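Local atomic coordinates of interphotoreceptor retinoid-binding protein (Xenopus laevis, PDB entry 1J7X), a protein that probably binds and carries retinoids between photoreceptors and the neighbouring pigment epithelium, this construct being one functional unit of it. Residues F220-Q225 / D269-G274; N179-S184 / H243-P248; Y206-H211 / D285-K290; V98-I103 / I108-F113. All coordinates share one frame; numbering follows the deposited sequence.

Contact 1: residues F220-Q225 / D269-G274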
loop_
_atom_site.group_PDB
_atom_site.type_symbol
_atom_site.label_atom_id
_atom_site.label_comp_id
_atom_site.label_asym_id
_atom_site.label_seq_id
_atom_site.Cartn_x
_atom_site.Cartn_y
_atom_site.Cartn_z
ATOM N N PHE A 220 1.043 3.928 -2.837
ATOM C CA PHE A 220 1.562 5.042 -3.725
ATOM C C PHE A 220 2.593 4.549 -4.671
ATOM O O PHE A 220 2.534 4.812 -5.927
ATOM C CB PHE A 220 2.077 6.247 -2.897
ATOM C CG PHE A 220 2.599 7.338 -3.722
ATOM C CD1 PHE A 220 1.795 8.272 -4.234
ATOM C CD2 PHE A 220 3.981 7.462 -3.963
ATOM C CE1 PHE A 220 2.342 9.238 -5.150
ATOM C CE2 PHE A 220 4.468 8.438 -4.707
ATOM C CZ PHE A 220 3.668 9.328 -5.303
ATOM N N ALA A 221 3.577 3.816 -4.122
ATOM C CA ALA A 221 4.669 3.263 -4.951
ATOM C C ALA A 221 4.100 2.263 -6.028
ATOM O O ALA A 221 4.460 2.257 -7.234
ATOM C CB ALA A 221 5.743 2.530 -4.126
ATOM N N TYR A 222 3.259 1.400 -5.506
ATOM C CA TYR A 222 2.619 0.375 -6.414
ATOM C C TYR A 222 1.881 1.035 -7.597
ATOM O O TYR A 222 2.082 0.691 -8.779
ATOM C CB TYR A 222 1.688 -0.533 -5.625
ATOM C CG TYR A 222 1.088 -1.604 -6.482
ATOM C CD1 TYR A 222 1.786 -2.753 -6.814
ATOM C CD2 TYR A 222 -0.161 -1.386 -7.045
ATOM C CE1 TYR A 222 1.176 -3.731 -7.708
ATOM C CE2 TYR A 222 -0.728 -2.327 -7.963
ATOM C CZ TYR A 222 -0.044 -3.505 -8.236
ATOM O OH TYR A 222 -0.579 -4.428 -9.101
ATOM N N LEU A 223 1.079 2.034 -7.222
ATOM C CA LEU A 223 0.295 2.780 -8.216
ATOM C C LEU A 223 1.119 3.564 -9.189
ATOM O O LEU A 223 0.887 3.531 -10.452
ATOM C CB LEU A 223 -0.755 3.646 -7.514
ATOM C CG LEU A 223 -1.837 2.800 -6.908
ATOM C CD1 LEU A 223 -2.701 3.735 -6.109
ATOM C CD2 LEU A 223 -2.737 2.052 -8.006
HETATM N N MSE A 224 2.220 4.148 -8.719
HETATM C CA MSE A 224 3.125 4.827 -9.620
HETATM C C MSE A 224 3.732 3.832 -10.546
HETATM O O MSE A 224 3.982 4.152 -11.721
HETATM C CB MSE A 224 4.205 5.665 -8.894
HETATM C CG MSE A 224 4.285 7.172 -9.523
HETATM SE SE MSE A 224 3.197 8.333 -9.258
HETATM C CE MSE A 224 2.299 8.096 -10.231
ATOM N N GLN A 225 3.962 2.622 -10.031
ATOM C CA GLN A 225 4.504 1.572 -10.915
ATOM C C GLN A 225 3.493 1.015 -11.895
ATOM O O GLN A 225 3.776 0.831 -13.051
ATOM C CB GLN A 225 5.111 0.428 -9.954
ATOM C CG GLN A 225 5.740 -0.668 -10.740
ATOM C CD GLN A 225 6.222 -1.783 -9.827
ATOM O OE1 GLN A 225 5.392 -2.395 -9.118
ATOM N NE2 GLN A 225 7.554 -1.908 -9.689
ATOM N N ASP A 269 -4.935 -6.042 -12.929
ATOM C CA ASP A 269 -4.296 -6.993 -12.093
ATOM C C ASP A 269 -4.752 -6.866 -10.646
ATOM O O ASP A 269 -4.824 -5.766 -10.124
ATOM C CB ASP A 269 -2.809 -6.847 -12.163
ATOM C CG ASP A 269 -2.254 -7.092 -13.566
ATOM O OD1 ASP A 269 -2.788 -7.955 -14.249
ATOM O OD2 ASP A 269 -1.309 -6.437 -14.047
ATOM N N TYR A 270 -5.017 -8.019 -9.985
ATOM C CA TYR A 270 -5.320 -8.005 -8.564
ATOM C C TYR A 270 -4.018 -7.993 -7.765
ATOM O O TYR A 270 -3.154 -8.882 -7.926
ATOM C CB TYR A 270 -6.073 -9.320 -8.166
ATOM C CG TYR A 270 -7.489 -9.352 -8.618
ATOM C CD1 TYR A 270 -7.807 -9.429 -9.990
ATOM C CD2 TYR A 270 -8.484 -9.293 -7.718
ATOM C CE1 TYR A 270 -9.144 -9.469 -10.396
ATOM C CE2 TYR A 270 -9.823 -9.288 -8.113
ATOM C CZ TYR A 270 -10.132 -9.429 -9.443
ATOM O OH TYR A 270 -11.429 -9.467 -9.964
ATOM N N TRP A 271 -3.815 -6.996 -6.957
ATOM C CA TRP A 271 -2.629 -6.977 -6.124
ATOM C C TRP A 271 -2.840 -7.700 -4.836
ATOM O O TRP A 271 -3.717 -7.320 -4.019
ATOM C CB TRP A 271 -2.273 -5.513 -5.858
ATOM C CG TRP A 271 -0.906 -5.366 -5.296
ATOM C CD1 TRP A 271 0.127 -6.187 -5.376
ATOM C CD2 TRP A 271 -0.507 -4.278 -4.446
ATOM N NE1 TRP A 271 1.184 -5.704 -4.590
ATOM C CE2 TRP A 271 0.808 -4.495 -4.070
ATOM C CE3 TRP A 271 -1.135 -3.124 -4.000
ATOM C CZ2 TRP A 271 1.506 -3.598 -3.297
ATOM C CZ3 TRP A 271 -0.363 -2.195 -3.217
ATOM C CH2 TRP A 271 0.878 -2.471 -2.884
ATOM N N LEU A 272 -2.082 -8.743 -4.596
ATOM C CA LEU A 272 -2.196 -9.495 -3.382
ATOM C C LEU A 272 -1.278 -8.961 -2.207
ATOM O O LEU A 272 -1.109 -9.606 -1.180
ATOM C CB LEU A 272 -1.889 -10.936 -3.641
ATOM C CG LEU A 272 -2.866 -11.650 -4.574
ATOM C CD1 LEU A 272 -4.310 -11.334 -4.213
ATOM C CD2 LEU A 272 -2.622 -11.290 -5.954
ATOM N N GLY A 273 -0.626 -7.835 -2.445
ATOM C CA GLY A 273 0.231 -7.250 -1.450
ATOM C C GLY A 273 1.409 -8.124 -1.175
ATOM O O GLY A 273 1.931 -8.775 -2.017
ATOM N N GLY A 274 1.792 -8.174 0.041
ATOM C CA GLY A 274 2.982 -8.963 0.383
ATOM C C GLY A 274 4.268 -8.185 0.072
ATOM O O GLY A 274 5.346 -8.737 0.310
#

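Contact 2: residues N179-S184 / H243-P248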
loop_
_atom_site.group_PDB
_atom_site.type_symbol
_atom_site.label_atom_id
_atom_site.label_comp_id
_atom_site.label_asym_id
_atom_site.label_seq_id
_atom_site.Cartn_x
_atom_site.Cartn_y
_atom_site.Cartn_z
ATOM N N ASN A 179 -14.741 -4.351 -1.782
ATOM C CA ASN A 179 -14.874 -4.703 -0.367
ATOM C C ASN A 179 -16.004 -5.761 -0.233
ATOM O O ASN A 179 -17.228 -5.430 -0.400
ATOM C CB ASN A 179 -15.238 -3.487 0.431
ATOM C CG ASN A 179 -15.168 -3.727 1.905
ATOM O OD1 ASN A 179 -15.601 -4.774 2.348
ATOM N ND2 ASN A 179 -14.539 -2.780 2.682
ATOM N N ARG A 180 -15.598 -6.992 0.062
ATOM C CA ARG A 180 -16.501 -8.128 0.217
ATOM C C ARG A 180 -17.500 -7.871 1.304
ATOM O O ARG A 180 -18.672 -8.126 1.109
ATOM C CB ARG A 180 -15.715 -9.403 0.564
ATOM C CG ARG A 180 -16.567 -10.637 0.907
ATOM C CD ARG A 180 -17.394 -11.097 -0.238
ATOM N NE ARG A 180 -18.729 -10.601 -0.140
ATOM C CZ ARG A 180 -19.609 -11.012 0.776
ATOM N NH1 ARG A 180 -19.288 -11.954 1.663
ATOM N NH2 ARG A 180 -20.822 -10.474 0.797
ATOM N N GLN A 181 -17.038 -7.384 2.447
ATOM C CA GLN A 181 -17.901 -7.162 3.593
ATOM C C GLN A 181 -19.155 -6.367 3.186
ATOM O O GLN A 181 -20.149 -6.332 3.904
ATOM C CB GLN A 181 -17.162 -6.442 4.745
ATOM C CG GLN A 181 -15.980 -7.219 5.300
ATOM C CD GLN A 181 -15.637 -6.903 6.744
ATOM O OE1 GLN A 181 -15.350 -5.741 7.113
ATOM N NE2 GLN A 181 -15.610 -7.944 7.572
ATOM N N GLN A 182 -19.080 -5.726 2.040
ATOM C CA GLN A 182 -20.194 -5.005 1.479
ATOM C C GLN A 182 -20.069 -5.186 -0.001
ATOM O O GLN A 182 -19.569 -6.214 -0.444
ATOM C CB GLN A 182 -20.172 -3.555 1.905
ATOM C CG GLN A 182 -18.810 -2.954 1.965
ATOM C CD GLN A 182 -18.725 -1.773 2.925
ATOM O OE1 GLN A 182 -19.478 -0.812 2.785
ATOM N NE2 GLN A 182 -17.812 -1.841 3.904
ATOM N N ASN A 183 -20.550 -4.243 -0.783
ATOM C CA ASN A 183 -20.361 -4.370 -2.234
ATOM C C ASN A 183 -19.707 -3.095 -2.789
ATOM O O ASN A 183 -20.252 -2.403 -3.659
ATOM C CB ASN A 183 -21.677 -4.678 -2.915
ATOM C CG ASN A 183 -22.091 -6.158 -2.780
ATOM O OD1 ASN A 183 -23.188 -6.547 -3.208
ATOM N ND2 ASN A 183 -21.213 -6.980 -2.213
ATOM N N SER A 184 -18.541 -2.776 -2.247
ATOM C CA SER A 184 -17.769 -1.617 -2.642
ATOM C C SER A 184 -17.686 -1.481 -4.189
ATOM O O SER A 184 -18.344 -0.655 -4.823
ATOM C CB SER A 184 -16.361 -1.742 -2.005
ATOM O OG SER A 184 -15.414 -0.741 -2.366
ATOM N N HIS A 243 -5.876 -4.134 3.819
ATOM C CA HIS A 243 -6.892 -4.849 3.069
ATOM C C HIS A 243 -7.466 -6.059 3.807
ATOM O O HIS A 243 -8.288 -6.760 3.252
ATOM C CB HIS A 243 -6.318 -5.297 1.717
ATOM C CG HIS A 243 -5.847 -4.162 0.864
ATOM N ND1 HIS A 243 -5.025 -4.352 -0.224
ATOM C CD2 HIS A 243 -6.075 -2.829 0.934
ATOM C CE1 HIS A 243 -4.817 -3.199 -0.835
ATOM N NE2 HIS A 243 -5.399 -2.249 -0.124
ATOM N N SER A 244 -7.055 -6.381 4.952
ATOM C CA SER A 244 -7.528 -7.568 5.696
ATOM C C SER A 244 -8.052 -7.237 7.066
ATOM O O SER A 244 -7.883 -6.118 7.578
ATOM C CB SER A 244 -6.418 -8.560 5.842
ATOM O OG SER A 244 -5.723 -8.815 4.590
ATOM N N LYS A 245 -8.669 -8.233 7.691
ATOM C CA LYS A 245 -9.150 -8.137 9.086
ATOM C C LYS A 245 -8.813 -9.476 9.743
ATOM O O LYS A 245 -8.713 -10.527 9.064
ATOM C CB LYS A 245 -10.659 -7.884 9.093
ATOM C CG LYS A 245 -11.045 -6.495 8.582
ATOM C CD LYS A 245 -12.520 -6.116 8.863
ATOM C CE LYS A 245 -12.792 -4.590 8.808
ATOM N NZ LYS A 245 -14.225 -4.205 9.214
ATOM N N VAL A 246 -8.627 -9.438 11.018
ATOM C CA VAL A 246 -8.293 -10.577 11.772
ATOM C C VAL A 246 -9.523 -11.096 12.510
ATOM O O VAL A 246 -10.263 -10.306 13.123
ATOM C CB VAL A 246 -7.190 -10.306 12.733
ATOM C CG1 VAL A 246 -6.775 -11.557 13.483
ATOM C CG2 VAL A 246 -5.944 -9.771 11.941
ATOM N N PHE A 247 -9.719 -12.431 12.479
ATOM C CA PHE A 247 -10.843 -13.091 13.171
ATOM C C PHE A 247 -10.342 -14.179 14.090
ATOM O O PHE A 247 -9.729 -15.117 13.664
ATOM C CB PHE A 247 -11.817 -13.667 12.141
ATOM C CG PHE A 247 -12.382 -12.650 11.181
ATOM C CD1 PHE A 247 -11.705 -12.267 10.030
ATOM C CD2 PHE A 247 -13.675 -12.142 11.361
ATOM C CE1 PHE A 247 -12.189 -11.312 9.208
ATOM C CE2 PHE A 247 -14.236 -11.250 10.410
ATOM C CZ PHE A 247 -13.480 -10.829 9.352
ATOM N N PRO A 248 -10.560 -14.046 15.384
ATOM C CA PRO A 248 -10.056 -15.001 16.333
ATOM C C PRO A 248 -10.942 -16.189 16.300
ATOM O O PRO A 248 -12.073 -16.083 15.799
ATOM C CB PRO A 248 -10.172 -14.235 17.677
ATOM C CG PRO A 248 -11.434 -13.514 17.466
ATOM C CD PRO A 248 -11.275 -12.959 16.039
#

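Contact 3: residues Y206-H211 / D285-K290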
loop_
_atom_site.group_PDB
_atom_site.type_symbol
_atom_site.label_atom_id
_atom_site.label_comp_id
_atom_site.label_asym_id
_atom_site.label_seq_id
_atom_site.Cartn_x
_atom_site.Cartn_y
_atom_site.Cartn_z
ATOM N N TYR A 206 11.387 8.744 -10.021
ATOM C CA TYR A 206 12.021 7.596 -9.386
ATOM C C TYR A 206 11.661 7.480 -7.912
ATOM O O TYR A 206 11.883 8.410 -7.162
ATOM C CB TYR A 206 13.498 7.694 -9.579
ATOM C CG TYR A 206 13.855 7.810 -11.038
ATOM C CD1 TYR A 206 13.841 9.042 -11.678
ATOM C CD2 TYR A 206 14.116 6.667 -11.821
ATOM C CE1 TYR A 206 14.095 9.182 -13.051
ATOM C CE2 TYR A 206 14.425 6.780 -13.116
ATOM C CZ TYR A 206 14.375 8.043 -13.771
ATOM O OH TYR A 206 14.614 8.078 -15.137
ATOM N N VAL A 207 10.992 6.365 -7.502
ATOM C CA VAL A 207 10.541 6.163 -6.137
ATOM C C VAL A 207 11.400 5.182 -5.429
ATOM O O VAL A 207 11.619 4.085 -5.936
ATOM C CB VAL A 207 9.106 5.666 -6.116
ATOM C CG1 VAL A 207 8.640 5.536 -4.734
ATOM C CG2 VAL A 207 8.226 6.647 -6.878
ATOM N N LEU A 208 11.993 5.576 -4.330
ATOM C CA LEU A 208 12.889 4.765 -3.538
ATOM C C LEU A 208 12.099 4.040 -2.482
ATOM O O LEU A 208 11.347 4.651 -1.698
ATOM C CB LEU A 208 13.997 5.603 -2.881
ATOM C CG LEU A 208 14.776 6.565 -3.780
ATOM C CD1 LEU A 208 15.951 7.102 -2.969
ATOM C CD2 LEU A 208 15.213 5.996 -5.046
ATOM N N THR A 209 12.327 2.712 -2.346
ATOM C CA THR A 209 11.651 1.940 -1.347
ATOM C C THR A 209 12.569 1.098 -0.490
ATOM O O THR A 209 13.672 0.769 -0.928
ATOM C CB THR A 209 10.638 0.927 -2.019
ATOM O OG1 THR A 209 11.434 0.065 -2.881
ATOM C CG2 THR A 209 9.567 1.701 -2.814
ATOM N N SER A 210 12.100 0.743 0.677
ATOM C CA SER A 210 12.777 -0.153 1.630
ATOM C C SER A 210 11.782 -1.168 2.175
ATOM O O SER A 210 10.563 -1.016 2.059
ATOM C CB SER A 210 13.416 0.580 2.856
ATOM O OG SER A 210 12.516 1.002 3.812
ATOM N N HIS A 211 12.324 -2.159 2.931
ATOM C CA HIS A 211 11.511 -3.102 3.626
ATOM C C HIS A 211 10.656 -2.468 4.683
ATOM O O HIS A 211 9.736 -3.093 5.162
ATOM C CB HIS A 211 12.355 -4.177 4.274
ATOM C CG HIS A 211 13.270 -3.656 5.358
ATOM N ND1 HIS A 211 12.952 -3.743 6.704
ATOM C CD2 HIS A 211 14.505 -3.107 5.301
ATOM C CE1 HIS A 211 13.922 -3.193 7.414
ATOM N NE2 HIS A 211 14.857 -2.775 6.588
ATOM N N ASP A 285 20.192 1.254 1.153
ATOM C CA ASP A 285 21.316 2.211 1.121
ATOM C C ASP A 285 21.837 2.509 -0.257
ATOM O O ASP A 285 22.538 3.503 -0.470
ATOM C CB ASP A 285 22.452 1.716 1.970
ATOM C CG ASP A 285 22.118 1.558 3.360
ATOM O OD1 ASP A 285 21.366 2.382 3.907
ATOM O OD2 ASP A 285 22.597 0.599 4.049
ATOM N N GLU A 286 21.567 1.681 -1.222
ATOM C CA GLU A 286 22.038 1.883 -2.592
ATOM C C GLU A 286 21.053 2.490 -3.537
ATOM O O GLU A 286 21.389 2.780 -4.678
ATOM C CB GLU A 286 22.471 0.457 -3.142
ATOM C CG GLU A 286 23.333 -0.347 -2.143
ATOM C CD GLU A 286 23.723 -1.787 -2.687
ATOM O OE1 GLU A 286 24.418 -2.602 -2.007
ATOM O OE2 GLU A 286 23.308 -2.141 -3.816
ATOM N N ALA A 287 19.822 2.715 -3.080
ATOM C CA ALA A 287 18.759 3.194 -3.955
ATOM C C ALA A 287 18.901 4.540 -4.544
ATOM O O ALA A 287 18.557 4.782 -5.714
ATOM C CB ALA A 287 17.415 3.046 -3.214
ATOM N N LEU A 288 19.436 5.452 -3.763
ATOM C CA LEU A 288 19.636 6.836 -4.295
ATOM C C LEU A 288 20.719 6.842 -5.364
ATOM O O LEU A 288 20.546 7.429 -6.402
ATOM C CB LEU A 288 19.979 7.797 -3.129
ATOM C CG LEU A 288 20.087 9.254 -3.544
ATOM C CD1 LEU A 288 18.883 9.759 -4.276
ATOM C CD2 LEU A 288 20.423 10.064 -2.258
ATOM N N ASP A 289 21.787 6.118 -5.104
ATOM C CA ASP A 289 22.863 5.965 -6.118
ATOM C C ASP A 289 22.414 5.340 -7.389
ATOM O O ASP A 289 22.692 5.803 -8.510
ATOM C CB ASP A 289 23.995 5.158 -5.590
ATOM C CG ASP A 289 24.894 5.958 -4.628
ATOM O OD1 ASP A 289 24.826 7.210 -4.714
ATOM O OD2 ASP A 289 25.561 5.387 -3.727
ATOM N N LYS A 290 21.569 4.325 -7.243
ATOM C CA LYS A 290 20.944 3.717 -8.401
ATOM C C LYS A 290 20.035 4.564 -9.228
ATOM O O LYS A 290 20.082 4.604 -10.470
ATOM C CB LYS A 290 20.221 2.436 -7.937
ATOM C CG LYS A 290 19.669 1.623 -9.038
ATOM C CD LYS A 290 20.752 0.895 -9.826
ATOM C CE LYS A 290 20.262 0.027 -10.915
ATOM N NZ LYS A 290 21.497 -0.663 -11.577
#

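Contact 4: residues V98-I103 / I108-F113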
loop_
_atom_site.group_PDB
_atom_site.type_symbol
_atom_site.label_atom_id
_atom_site.label_comp_id
_atom_site.label_asym_id
_atom_site.label_seq_id
_atom_site.Cartn_x
_atom_site.Cartn_y
_atom_site.Cartn_z
ATOM N N VAL A 98 7.876 18.202 7.642
ATOM C CA VAL A 98 7.267 16.973 7.156
ATOM C C VAL A 98 7.846 16.595 5.817
ATOM O O VAL A 98 8.061 15.404 5.520
ATOM C CB VAL A 98 5.741 17.068 7.020
ATOM C CG1 VAL A 98 5.182 15.895 6.223
ATOM C CG2 VAL A 98 5.103 17.201 8.340
ATOM N N PHE A 99 8.080 17.571 4.970
ATOM C CA PHE A 99 8.617 17.334 3.589
ATOM C C PHE A 99 9.983 17.907 3.416
ATOM O O PHE A 99 10.127 19.122 3.547
ATOM C CB PHE A 99 7.712 17.924 2.547
ATOM C CG PHE A 99 6.284 17.472 2.602
ATOM C CD1 PHE A 99 5.888 16.301 1.921
ATOM C CD2 PHE A 99 5.335 18.090 3.344
ATOM C CE1 PHE A 99 4.647 15.906 2.021
ATOM C CE2 PHE A 99 4.077 17.716 3.401
ATOM C CZ PHE A 99 3.682 16.614 2.670
ATOM N N LYS A 100 10.993 17.091 3.115
ATOM C CA LYS A 100 12.360 17.511 2.838
ATOM C C LYS A 100 12.549 17.557 1.337
ATOM O O LYS A 100 12.395 16.523 0.646
ATOM C CB LYS A 100 13.334 16.542 3.471
ATOM C CG LYS A 100 14.816 16.726 3.071
ATOM C CD LYS A 100 15.683 15.578 3.648
ATOM C CE LYS A 100 17.142 15.832 3.539
ATOM N NZ LYS A 100 17.646 15.950 2.166
ATOM N N VAL A 101 12.846 18.743 0.825
ATOM C CA VAL A 101 13.015 18.933 -0.567
ATOM C C VAL A 101 14.410 19.517 -0.863
ATOM O O VAL A 101 14.740 20.562 -0.210
ATOM C CB VAL A 101 11.980 19.894 -1.102
ATOM C CG1 VAL A 101 12.077 20.059 -2.585
ATOM C CG2 VAL A 101 10.599 19.408 -0.688
ATOM N N SER A 102 15.133 18.882 -1.798
ATOM C CA SER A 102 16.510 19.323 -2.218
ATOM C C SER A 102 16.552 19.359 -3.703
ATOM O O SER A 102 15.847 18.592 -4.416
ATOM C CB SER A 102 17.632 18.332 -1.733
ATOM O OG SER A 102 17.534 18.031 -0.353
ATOM N N ILE A 103 17.430 20.200 -4.246
ATOM C CA ILE A 103 17.644 20.171 -5.640
ATOM C C ILE A 103 19.065 19.607 -5.738
ATOM O O ILE A 103 20.047 20.298 -5.379
ATOM C CB ILE A 103 17.571 21.534 -6.284
ATOM C CG1 ILE A 103 16.220 22.229 -6.052
ATOM C CG2 ILE A 103 17.918 21.408 -7.767
ATOM C CD1 ILE A 103 15.090 21.402 -6.633
ATOM N N ILE A 108 18.246 17.520 -10.339
ATOM C CA ILE A 108 17.391 16.378 -10.046
ATOM C C ILE A 108 16.708 16.746 -8.719
ATOM O O ILE A 108 17.318 17.001 -7.865
ATOM C CB ILE A 108 18.249 15.145 -9.755
ATOM C CG1 ILE A 108 19.086 14.658 -10.956
ATOM C CG2 ILE A 108 17.414 13.998 -9.171
ATOM C CD1 ILE A 108 18.200 14.261 -11.921
ATOM N N GLY A 109 15.396 16.715 -8.670
ATOM C CA GLY A 109 14.637 17.039 -7.491
ATOM C C GLY A 109 14.683 15.859 -6.536
ATOM O O GLY A 109 14.589 14.693 -7.031
ATOM N N TYR A 110 14.776 16.148 -5.243
ATOM C CA TYR A 110 14.744 15.145 -4.209
ATOM C C TYR A 110 13.628 15.500 -3.210
ATOM O O TYR A 110 13.587 16.681 -2.708
ATOM C CB TYR A 110 16.061 15.099 -3.427
ATOM C CG TYR A 110 16.033 14.122 -2.252
ATOM C CD1 TYR A 110 16.189 12.722 -2.468
ATOM C CD2 TYR A 110 15.797 14.557 -0.970
ATOM C CE1 TYR A 110 16.163 11.836 -1.378
ATOM C CE2 TYR A 110 15.710 13.664 0.042
ATOM C CZ TYR A 110 15.910 12.297 -0.128
ATOM O OH TYR A 110 15.897 11.462 0.938
ATOM N N LEU A 111 12.656 14.607 -3.055
ATOM C CA LEU A 111 11.493 14.803 -2.149
ATOM C C LEU A 111 11.426 13.657 -1.206
ATOM O O LEU A 111 11.328 12.486 -1.611
ATOM C CB LEU A 111 10.193 14.857 -2.938
ATOM C CG LEU A 111 8.913 14.804 -2.181
ATOM C CD1 LEU A 111 8.829 15.878 -1.136
ATOM C CD2 LEU A 111 7.826 14.904 -3.118
ATOM N N ARG A 112 11.559 13.922 0.086
ATOM C CA ARG A 112 11.373 12.944 1.102
ATOM C C ARG A 112 10.297 13.321 2.050
ATOM O O ARG A 112 10.235 14.497 2.467
ATOM C CB ARG A 112 12.664 12.653 1.901
ATOM C CG ARG A 112 12.475 11.760 3.104
ATOM C CD ARG A 112 13.743 11.482 3.829
ATOM N NE ARG A 112 13.474 10.847 5.099
ATOM C CZ ARG A 112 14.391 10.589 5.980
ATOM N NH1 ARG A 112 15.677 10.954 5.734
ATOM N NH2 ARG A 112 14.061 10.025 7.145
ATOM N N PHE A 113 9.436 12.316 2.449
ATOM C CA PHE A 113 8.478 12.479 3.507
ATOM C C PHE A 113 8.234 11.061 4.053
ATOM O O PHE A 113 8.374 10.120 3.282
ATOM C CB PHE A 113 7.211 13.229 3.145
ATOM C CG PHE A 113 6.413 12.615 2.013
ATOM C CD1 PHE A 113 6.869 12.685 0.713
ATOM C CD2 PHE A 113 5.263 11.914 2.296
ATOM C CE1 PHE A 113 6.160 12.143 -0.261
ATOM C CE2 PHE A 113 4.539 11.424 1.262
ATOM C CZ PHE A 113 4.986 11.505 0.028
#

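Contact 1: residues F220-Q225 / D269-G274
A face-to-face aromatic stack joins Y222 of helix 216-226 to W271, which lies in the loop between strand 254-265 and strand 280-281. The setting is the crotonase-like beta-beta-alpha spiral of this S41-family unit. The Y222 ring and the five-membered ring of W271 are nearly parallel, with planes 6° apart and centroids 3.8 Å apart. The two side chains run past each other in opposite directions. CB of Y222 therefore lies over the six-membered end of the indole, as a CH-pi contact 3.8 Å from that ring's centroid, and the hydroxyl end reaches back over CB of W271. In Y222, CG stands anti to the backbone N (chi1 -177°), which carries the ring out from the helix to the indole; chi2 of 80° turns its face to it. OH of Y222 is hydrogen-bonded to OD2 of D265, whose OD1 accepts the N-H of D269. The tyrosine bond probably helps to fix the slide of the phenol along the indole. CA of G273 lies against the opposite face of W271, toward its rim, and F263 meets the tryptophan edge-to-face. Within the stack the closest pair is Y222 CD1 and W271 CE2, at 3.4 Å.

Contact 2: residues N179-S184 / H243-P248
The torsions bring Q181 and K245 together: in each, CG is anti to the carbonyl carbon (chi1 -61° in Q181), and the chain then runs out extended. The glutamine starts from the type I beta turn N179-Q182, in the loop between strands 173-179 and 186-189. The lysine starts from strand 244-248. The two chains cross obliquely, and their ends form a single hydrogen bond: NZ of K245 donates to OE1 of Q181 over 2.8 Å. The ammonium lies in the carbonyl plane, on a lone pair of the oxygen, with a C=O...N angle of 144°. The last methylenes of K245 also touch the amide. CD of K245 is 3.3 Å from OE1 of Q181 and 3.8 Å from its NE2. On the amide nitrogen side comes F247, two residues further along the strand. NE2 of Q181 sits at the edge of this ring, 4.0 Å from CZ of F247, with the amide and ring planes 82° apart. An alanine in place of Q181 would probably leave the K245 ammonium without its carbonyl mate and free to swing. Strand 254-265 underlies the pair, since both Q181 and K245 touch I260, while F247 leans on I14 and N18 of helix 2-18. This is a surface contact within the antiparallel sheet region. A neutral amide receives a positive charge here, so the link is a charge-dipole bond at the surface rather than a salt bridge.

Contact 3: residues Y206-H211 / D285-K290
L208 of strand 204-209 packs its two methyl branches against the first turn of helix 287-296. All the close contact comes from this one leucine. CD2 lies over A287, 3.6 Å from the backbone O of A287 and 4.1 Å from its CB. CD1 reaches the next residue, 3.9 Å from CA of L288 and 4.1 Å from its CB. In L208, CG stands anti to the carbonyl carbon (chi1 -50°). Both methyls lie over one face of the A287-L288 peptide, CD2 by its carbonyl and CD1 by N and CA of L288. The small methyl of A287 probably helps the helix to come near, with the CA atoms of L208 and A287 6.1 Å apart. L208 and A287 are both buried. I144 of strand 142-146 touches both leucines, and A291 continues the helix face against L208.

The loose side carries acids: D285 and E286, just before the helix, and D289 are exposed and do not touch the strand. The K290 side chain touches I233, and its NZ makes a long, weak ion pair with E293. This is the pattern of an amphipathic helix lying on a mixed beta sheet in an alpha/beta fold, here on the fourth of six strands of the crotonase-like core.

Contact 4: residues V98-I103 / I108-F113
F113 meets F99 at the open end of the antiparallel hairpin formed by strands 100-104 and 108-112. CG of F113 sits between the backbone N and the carbonyl carbon (chi1 58°), which sets the ring beside F99. CB of F113 comes first, 3.3 Å from O of V98 and 3.6 Å from CD1 of F99. CG lies 3.7 Å from both CD1 and CE1 of F99. Further out, CD1 of F113 still borders those two atoms and CD2 borders CE1, which sits over one face of the F113 ring. The rings are oblique, with planes 48° apart. Beyond F99 the ring of F113 also meets the ring of F116. An alanine at F113 would probably open a gap beside F99 and leave its ring freer to turn. Four backbone bonds of 2.8 Å join the strands, in the hydrogen-bonded pairs K100-R112 and S102-Y110. On the face carrying these four residues, NZ of K100 bonds weakly to S102 OG and approaches CE2 of Y110, whose OH binds D146. R112 forms a salt bridge with D114. Strand 100-104 is outermost in the mixed sheet, strand 142-146 runs parallel to 108-112 on its inner side, and helix 119-137 covers F99, V101 and L111.

Contact 4 closes first along the chain, before the others open. Contact 2 then crosses contacts 1 and 3, and contact 1 is nested inside the loop closed by contact 3. Contacts 3 and 4 share the mixed six-stranded sheet, with centres 14 Å apart: the hairpin lies at its edge and strand 204-209 further in. Contacts 1 and 3 touch where A221 packs on V207 and T209. Contact 2 belongs to the separate antiparallel sheet, its centre 33 Å from that of contact 3 and 36 Å from that of contact 4. The loop of contact 1 leads from strand 254-265 of that sheet to strand 280-281 of the mixed one, so this contact ties the two sheets near the chain centre.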